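PDB 2V84: Spermidine/putrescine ABC transporter, periplasmic binding protein from Treponema pallidum, which probably binds polyamines such as spermidine and putrescine in the periplasm, serving as the receptor component of an ABC uptake system. Local coordinates for residues 34-39 with 125-130; 277-280 with 284-287. All coordinates share one frame; numbering follows the deposited sequence.

Contact 1: 34-39 with 125-130; sequences YYTPTS and VPYYLG
Tyr35 sets its ring against Tyr127 and its hydroxyl against Tyr128, consecutive residues of the strand 125-130. Its chi1 of -155°, with CG roughly anti to the backbone N, carries the ring toward Tyr127, whose CE1 sits over the centre of one face, 3.6 Å above the plane. The side chains run past each other in opposite directions, an oblique pairing with planes inclined at 39° and CE2 of Tyr35 3.7 Å from CE1 of Tyr127. Farther out, OH of Tyr35 passes 3.4 Å from CB of Tyr128, near the plane of the Tyr128 ring, and is hydrogen-bonded to Asp258. The carbonyl O of Tyr35 meets the OH of the same Tyr127 at 3.0 Å, a weak hydrogen bond that is not settled, because the Tyr127 proton may go to Thr36 OG1 instead.

Strand 125-137 belongs to the mixed sheet of this solute-binding protein, and here it forms a classic beta bulge: Tyr127 and Tyr128 both face Asp258 on strand 254-260. The bulge lets neighbouring residues turn their side chains to the same loop, and tyrosine suits both places, joining a broad apolar ring to a polar end, which in Tyr128 bonds OH of Tyr312. A bound MES molecule close to Tyr35 probably comes from the crystallisation liquor.

Thr36 follows with a hydroxyl at the edge of the Tyr127 ring. Its OG1 and OH of Tyr127 share a hydrogen bond of 2.9 Å, and Asn31 ND2 also bonds OG1, so this small branched residue meets two polar groups. Pro37 is the N-cap of helix 38-48 and rests on Phe288 and Thr291.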
ATOM      1  N   TYR A  34      -1.449  -8.147 -10.163  1.00 37.83           N
ATOM      2  CA  TYR A  34      -0.753  -7.154 -10.993  1.00 38.32           C
ATOM      3  C   TYR A  34       0.465  -6.479 -10.354  1.00 36.36           C
ATOM      4  O   TYR A  34       1.203  -5.797 -11.046  1.00 37.14           O
ATOM      5  CB  TYR A  34      -1.719  -6.083 -11.569  1.00 39.46           C
ATOM      6  CG  TYR A  34      -3.047  -6.627 -12.095  1.00 42.34           C
ATOM      7  CD1 TYR A  34      -3.080  -7.636 -13.064  1.00 44.02           C
ATOM      8  CD2 TYR A  34      -4.266  -6.118 -11.632  1.00 44.38           C
ATOM      9  CE1 TYR A  34      -4.297  -8.145 -13.547  1.00 44.56           C
ATOM     10  CE2 TYR A  34      -5.493  -6.621 -12.113  1.00 45.44           C
ATOM     11  CZ  TYR A  34      -5.491  -7.635 -13.072  1.00 43.84           C
ATOM     12  OH  TYR A  34      -6.682  -8.138 -13.561  0.50 42.70           O
ATOM     13  N   TYR A  35       0.672  -6.676  -9.050  1.00 35.54           N
ATOM     14  CA  TYR A  35       1.709  -5.938  -8.278  1.00 33.27           C
ATOM     15  C   TYR A  35       3.158  -6.220  -8.709  1.00 33.98           C
ATOM     16  O   TYR A  35       3.993  -5.304  -8.776  1.00 33.40           O
ATOM     17  CB  TYR A  35       1.528  -6.196  -6.783  1.00 32.14           C
ATOM     18  CG  TYR A  35       2.080  -5.124  -5.876  1.00 28.30           C
ATOM     19  CD1 TYR A  35       2.315  -3.830  -6.341  1.00 27.65           C
ATOM     20  CD2 TYR A  35       2.352  -5.414  -4.546  1.00 26.72           C
ATOM     21  CE1 TYR A  35       2.821  -2.838  -5.484  1.00 24.32           C
ATOM     22  CE2 TYR A  35       2.855  -4.457  -3.689  1.00 24.65           C
ATOM     23  CZ  TYR A  35       3.091  -3.176  -4.150  1.00 26.73           C
ATOM     24  OH  TYR A  35       3.550  -2.234  -3.271  1.00 24.07           O
ATOM     25  N   THR A  36       3.443  -7.477  -9.037  1.00 34.46           N
ATOM     26  CA  THR A  36       4.638  -7.815  -9.801  1.00 34.82           C
ATOM     27  C   THR A  36       4.323  -7.803 -11.318  1.00 35.16           C
ATOM     28  O   THR A  36       3.609  -8.685 -11.810  1.00 36.28           O
ATOM     29  CB  THR A  36       5.229  -9.177  -9.376  1.00 34.52           C
ATOM     30  OG1 THR A  36       5.283  -9.266  -7.947  1.00 34.26           O
ATOM     31  CG2 THR A  36       6.617  -9.325  -9.928  1.00 34.82           C
ATOM     32  N   PRO A  37       4.838  -6.795 -12.055  1.00 35.51           N
ATOM     33  CA  PRO A  37       4.563  -6.658 -13.488  1.00 35.07           C
ATOM     34  C   PRO A  37       5.005  -7.897 -14.269  1.00 35.78           C
ATOM     35  O   PRO A  37       6.197  -8.253 -14.242  1.00 36.20           O
ATOM     36  CB  PRO A  37       5.430  -5.464 -13.895  1.00 35.36           C
ATOM     37  CG  PRO A  37       5.621  -4.690 -12.641  1.00 34.84           C
ATOM     38  CD  PRO A  37       5.728  -5.724 -11.573  1.00 35.18           C
ATOM     39  N   THR A  38       4.058  -8.536 -14.964  1.00 34.91           N
ATOM     40  CA  THR A  38       4.334  -9.772 -15.707  1.00 33.92           C
ATOM     41  C   THR A  38       5.567  -9.638 -16.590  1.00 33.12           C
ATOM     42  O   THR A  38       6.274 -10.620 -16.813  1.00 33.11           O
ATOM     43  CB  THR A  38       3.145 -10.218 -16.588  1.00 34.51           C
ATOM     44  OG1 THR A  38       2.685  -9.102 -17.350  1.00 35.17           O
ATOM     45  CG2 THR A  38       2.000 -10.764 -15.745  1.00 34.73           C
ATOM     46  N   SER A  39       5.825  -8.422 -17.072  1.00 31.91           N
ATOM     47  CA  SER A  39       6.986  -8.143 -17.909  1.00 31.31           C
ATOM     48  C   SER A  39       8.290  -8.459 -17.190  1.00 30.55           C
ATOM     49  O   SER A  39       9.241  -8.938 -17.804  1.00 30.42           O
ATOM     50  CB  SER A  39       6.991  -6.691 -18.364  1.00 31.21           C
ATOM     51  OG  SER A  39       7.034  -5.821 -17.249  1.00 32.22           O
ATOM     52  N   VAL A 125      12.296  -7.726   3.065  1.00 25.12           N
ATOM     53  CA  VAL A 125      13.051  -6.738   2.290  1.00 23.89           C
ATOM     54  C   VAL A 125      12.051  -5.814   1.642  1.00 23.63           C
ATOM     55  O   VAL A 125      11.138  -6.296   1.031  1.00 22.76           O
ATOM     56  CB  VAL A 125      13.889  -7.398   1.161  1.00 23.25           C
ATOM     57  CG1 VAL A 125      14.571  -6.311   0.278  1.00 23.50           C
ATOM     58  CG2 VAL A 125      14.966  -8.351   1.757  1.00 24.50           C
ATOM     59  N   PRO A 126      12.189  -4.483   1.797  1.00 23.77           N
ATOM     60  CA  PRO A 126      11.175  -3.601   1.197  1.00 23.52           C
ATOM     61  C   PRO A 126      10.925  -3.799  -0.294  1.00 23.65           C
ATOM     62  O   PRO A 126      11.869  -3.958  -1.071  1.00 24.09           O
ATOM     63  CB  PRO A 126      11.754  -2.194   1.426  1.00 23.65           C
ATOM     64  CG  PRO A 126      12.554  -2.351   2.657  1.00 23.28           C
ATOM     65  CD  PRO A 126      13.168  -3.723   2.590  1.00 23.17           C
ATOM     66  N   TYR A 127       9.647  -3.743  -0.675  1.00 23.57           N
ATOM     67  CA  TYR A 127       9.192  -3.920  -2.043  1.00 22.92           C
ATOM     68  C   TYR A 127       8.753  -2.556  -2.601  1.00 23.76           C
ATOM     69  O   TYR A 127       9.133  -2.170  -3.711  1.00 23.21           O
ATOM     70  CB  TYR A 127       8.014  -4.902  -1.994  1.00 23.99           C
ATOM     71  CG  TYR A 127       7.464  -5.351  -3.306  1.00 24.74           C
ATOM     72  CD1 TYR A 127       6.640  -4.521  -4.062  1.00 24.40           C
ATOM     73  CD2 TYR A 127       7.720  -6.637  -3.769  1.00 24.95           C
ATOM     74  CE1 TYR A 127       6.123  -4.944  -5.248  1.00 24.86           C
ATOM     75  CE2 TYR A 127       7.204  -7.071  -4.983  1.00 25.51           C
ATOM     76  CZ  TYR A 127       6.415  -6.228  -5.711  1.00 23.50           C
ATOM     77  OH  TYR A 127       5.873  -6.655  -6.913  1.00 26.38           O
ATOM     78  N   TYR A 128       7.961  -1.820  -1.826  1.00 23.29           N
ATOM     79  CA  TYR A 128       7.507  -0.503  -2.252  1.00 24.19           C
ATOM     80  C   TYR A 128       6.939   0.230  -1.054  1.00 24.53           C
ATOM     81  O   TYR A 128       6.435  -0.396  -0.151  1.00 26.01           O
ATOM     82  CB  TYR A 128       6.490  -0.582  -3.452  1.00 23.72           C
ATOM     83  CG  TYR A 128       6.069   0.804  -3.878  1.00 24.79           C
ATOM     84  CD1 TYR A 128       6.995   1.679  -4.441  1.00 23.09           C
ATOM     85  CD2 TYR A 128       4.766   1.261  -3.657  1.00 24.22           C
ATOM     86  CE1 TYR A 128       6.642   2.978  -4.778  1.00 25.57           C
ATOM     87  CE2 TYR A 128       4.416   2.566  -3.987  1.00 23.28           C
ATOM     88  CZ  TYR A 128       5.355   3.407  -4.535  1.00 24.99           C
ATOM     89  OH  TYR A 128       4.987   4.684  -4.872  1.00 25.35           O
ATOM     90  N   LEU A 129       7.070   1.550  -1.037  1.00 24.16           N
ATOM     91  CA  LEU A 129       6.500   2.398   0.011  1.00 23.94           C
ATOM     92  C   LEU A 129       5.685   3.460  -0.699  1.00 24.54           C
ATOM     93  O   LEU A 129       6.216   4.161  -1.566  1.00 25.71           O
ATOM     94  CB  LEU A 129       7.628   3.061   0.820  1.00 24.62           C
ATOM     95  CG  LEU A 129       7.287   3.868   2.086  1.00 25.64           C
ATOM     96  CD1 LEU A 129       8.479   3.884   2.981  1.00 29.39           C
ATOM     97  CD2 LEU A 129       6.843   5.307   1.742  1.00 26.58           C
ATOM     98  N   GLY A 130       4.408   3.591  -0.349  1.00 25.22           N
ATOM     99  CA  GLY A 130       3.593   4.665  -0.961  1.00 25.09           C
ATOM    100  C   GLY A 130       2.505   5.050   0.007  1.00 26.49           C
ATOM    101  O   GLY A 130       2.601   4.765   1.203  1.00 26.79           O
TER

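Contact 2: 277-280 with 284-287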
ATOM      1  N   ASN A 277      16.640 -10.082  -5.332  1.00 24.02           N
ATOM      2  CA  ASN A 277      17.832  -9.476  -5.897  1.00 24.65           C
ATOM      3  C   ASN A 277      17.576  -8.935  -7.318  1.00 24.64           C
ATOM      4  O   ASN A 277      17.998  -7.838  -7.640  1.00 25.15           O
ATOM      5  CB  ASN A 277      19.006 -10.465  -5.871  1.00 24.57           C
ATOM      6  CG  ASN A 277      20.340  -9.778  -6.059  1.00 24.89           C
ATOM      7  OD1 ASN A 277      20.672  -8.857  -5.322  1.00 23.52           O
ATOM      8  ND2 ASN A 277      21.112 -10.220  -7.053  1.00 25.75           N
ATOM      9  N   PHE A 278      16.856  -9.700  -8.141  1.00 25.52           N
ATOM     10  CA  PHE A 278      16.503  -9.310  -9.516  1.00 26.31           C
ATOM     11  C   PHE A 278      15.588  -8.069  -9.515  1.00 26.60           C
ATOM     12  O   PHE A 278      15.800  -7.108 -10.258  1.00 26.82           O
ATOM     13  CB  PHE A 278      15.823 -10.506 -10.202  1.00 26.69           C
ATOM     14  CG  PHE A 278      15.212 -10.202 -11.550  1.00 28.70           C
ATOM     15  CD1 PHE A 278      13.888  -9.751 -11.653  1.00 30.35           C
ATOM     16  CD2 PHE A 278      15.928 -10.445 -12.722  1.00 30.73           C
ATOM     17  CE1 PHE A 278      13.307  -9.496 -12.916  1.00 28.95           C
ATOM     18  CE2 PHE A 278      15.353 -10.198 -13.988  1.00 30.31           C
ATOM     19  CZ  PHE A 278      14.048  -9.728 -14.077  1.00 29.10           C
ATOM     20  N   PHE A 279      14.587  -8.092  -8.656  1.00 26.87           N
ATOM     21  CA  PHE A 279      13.581  -7.025  -8.597  1.00 28.01           C
ATOM     22  C   PHE A 279      14.218  -5.690  -8.210  1.00 28.42           C
ATOM     23  O   PHE A 279      13.811  -4.621  -8.681  1.00 28.03           O
ATOM     24  CB  PHE A 279      12.509  -7.446  -7.597  1.00 27.76           C
ATOM     25  CG  PHE A 279      11.265  -6.626  -7.645  1.00 28.72           C
ATOM     26  CD1 PHE A 279      10.283  -6.871  -8.611  1.00 30.14           C
ATOM     27  CD2 PHE A 279      11.053  -5.629  -6.696  1.00 28.09           C
ATOM     28  CE1 PHE A 279       9.106  -6.100  -8.637  1.00 28.03           C
ATOM     29  CE2 PHE A 279       9.876  -4.868  -6.705  1.00 29.69           C
ATOM     30  CZ  PHE A 279       8.911  -5.106  -7.692  1.00 29.07           C
ATOM     31  N   LEU A 280      15.242  -5.770  -7.357  1.00 29.10           N
ATOM     32  CA  LEU A 280      15.972  -4.588  -6.898  1.00 29.14           C
ATOM     33  C   LEU A 280      17.120  -4.144  -7.821  1.00 29.82           C
ATOM     34  O   LEU A 280      17.821  -3.190  -7.495  1.00 30.29           O
ATOM     35  CB  LEU A 280      16.507  -4.786  -5.479  1.00 28.86           C
ATOM     36  CG  LEU A 280      15.461  -4.880  -4.351  1.00 27.09           C
ATOM     37  CD1 LEU A 280      16.171  -5.166  -3.035  1.00 27.64           C
ATOM     38  CD2 LEU A 280      14.590  -3.646  -4.250  1.00 24.69           C
ATOM     39  N   HIS A 284      15.269  -2.820 -13.480  0.50 32.00           N
ATOM     40  CA  HIS A 284      14.122  -3.691 -13.253  0.50 31.58           C
ATOM     41  C   HIS A 284      13.190  -3.147 -12.179  0.50 31.43           C
ATOM     42  O   HIS A 284      11.975  -3.349 -12.246  0.50 31.04           O
ATOM     43  CB  HIS A 284      14.599  -5.097 -12.904  0.50 31.80           C
ATOM     44  CG  HIS A 284      15.281  -5.790 -14.043  0.50 32.33           C
ATOM     45  ND1 HIS A 284      16.626  -5.638 -14.310  0.50 33.06           N
ATOM     46  CD2 HIS A 284      14.799  -6.615 -15.000  0.50 32.95           C
ATOM     47  CE1 HIS A 284      16.945  -6.356 -15.371  0.50 33.47           C
ATOM     48  NE2 HIS A 284      15.856  -6.965 -15.804  0.50 33.02           N
ATOM     49  N   TYR A 285      13.768  -2.467 -11.190  1.00 30.89           N
ATOM     50  CA  TYR A 285      12.986  -1.718 -10.212  1.00 31.16           C
ATOM     51  C   TYR A 285      12.323  -0.505 -10.855  1.00 31.68           C
ATOM     52  O   TYR A 285      11.145  -0.229 -10.609  1.00 32.38           O
ATOM     53  CB  TYR A 285      13.803  -1.294  -8.992  1.00 30.28           C
ATOM     54  CG  TYR A 285      12.868  -0.946  -7.856  1.00 29.86           C
ATOM     55  CD1 TYR A 285      12.213  -1.950  -7.143  1.00 27.84           C
ATOM     56  CD2 TYR A 285      12.609   0.375  -7.524  1.00 29.33           C
ATOM     57  CE1 TYR A 285      11.344  -1.654  -6.120  1.00 26.78           C
ATOM     58  CE2 TYR A 285      11.727   0.693  -6.500  1.00 30.22           C
ATOM     59  CZ  TYR A 285      11.091  -0.325  -5.813  1.00 27.75           C
ATOM     60  OH  TYR A 285      10.211  -0.028  -4.797  1.00 28.09           O
ATOM     61  N   ALA A 286      13.062   0.194 -11.710  1.00 32.10           N
ATOM     62  CA  ALA A 286      12.497   1.327 -12.434  1.00 32.09           C
ATOM     63  C   ALA A 286      11.349   0.894 -13.341  1.00 32.54           C
ATOM     64  O   ALA A 286      10.353   1.594 -13.430  1.00 32.78           O
ATOM     65  CB  ALA A 286      13.548   2.048 -13.209  1.00 32.32           C
ATOM     66  N   GLU A 287      11.477  -0.262 -13.994  1.00 32.77           N
ATOM     67  CA  GLU A 287      10.375  -0.809 -14.798  1.00 33.01           C
ATOM     68  C   GLU A 287       9.137  -1.117 -13.950  1.00 32.74           C
ATOM     69  O   GLU A 287       7.996  -0.931 -14.404  1.00 32.35           O
ATOM     70  CB  GLU A 287      10.829  -2.040 -15.605  1.00 32.84           C
ATOM     71  CG  GLU A 287       9.699  -2.800 -16.316  1.00 32.87           C
ATOM     72  CD  GLU A 287      10.193  -4.016 -17.081  1.00 33.39           C
ATOM     73  OE1 GLU A 287      11.328  -3.977 -17.573  1.00 32.33           O
ATOM     74  OE2 GLU A 287       9.449  -5.013 -17.200  1.00 35.27           O
TER
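Tyr285 and His284, the residues that lose the most surface to the contact, face two successive phenylalanines across the short link between the helices. Tyr285 meets Phe279 with its ring flank: CE1 of Tyr285 lies 3.6 Å from CE2 of Phe279, and although the planes are almost perpendicular, at 86°, the rings are displaced into an oblique pair with centroids 5.6 Å apart. The carbonyl O of Phe279 lies at the edge of the Tyr285 ring and in its plane, 3.5 Å from CD1 of Tyr285. With chi1 at -161°, CG of Tyr285 stands anti to its backbone N, which carries the ring alongside Leu280; CD2 of Leu280 packs 4.1 Å from CD1 of Tyr285, the two side chains pointing the same way. Tyrosine fits because its shaft is apolar while its buried OH has a partner in O of Tyr127.

Two consecutive helices, 269-279 and 282-292, are joined here by a very short link, bringing the last turn of one against the first turn of the next.

His284, partly exposed and deposited in two conformers, covers another side of the junction. In one conformer its imidazole crosses the Phe278 side chain at about a right angle, planes inclined at 49°, and the ring carbon CD2 of His284 makes the closest touch, 3.3 Å from CZ of Phe278. Holding for that conformer, this touch is less certain than the Tyr285 packing. The polar imidazole tolerates partial exposure. Phe278 also touches Lys43 and Gln47 of helix 38-48.

Both contacts are largely buried, but contact 1 lies nearer the centre of the chain, whereas contact 2 lies farther out and includes a partly exposed histidine. Contact 1 joins elements distant in sequence, the loop leading into helix 38-48 and strand 125-137; contact 2 joins consecutive helices. Their chemistry differs accordingly: contact 1 combines ring packing with bonds made by tyrosine and threonine hydroxyls, while contact 2 is held across its segments by packing alone. They also touch directly. Phe279 stacks on Tyr127, joining helix 269-279 to the strand of contact 1, and Ser39 OG probably bonds Glu287 OE2, tying helix 282-292 to helix 38-48.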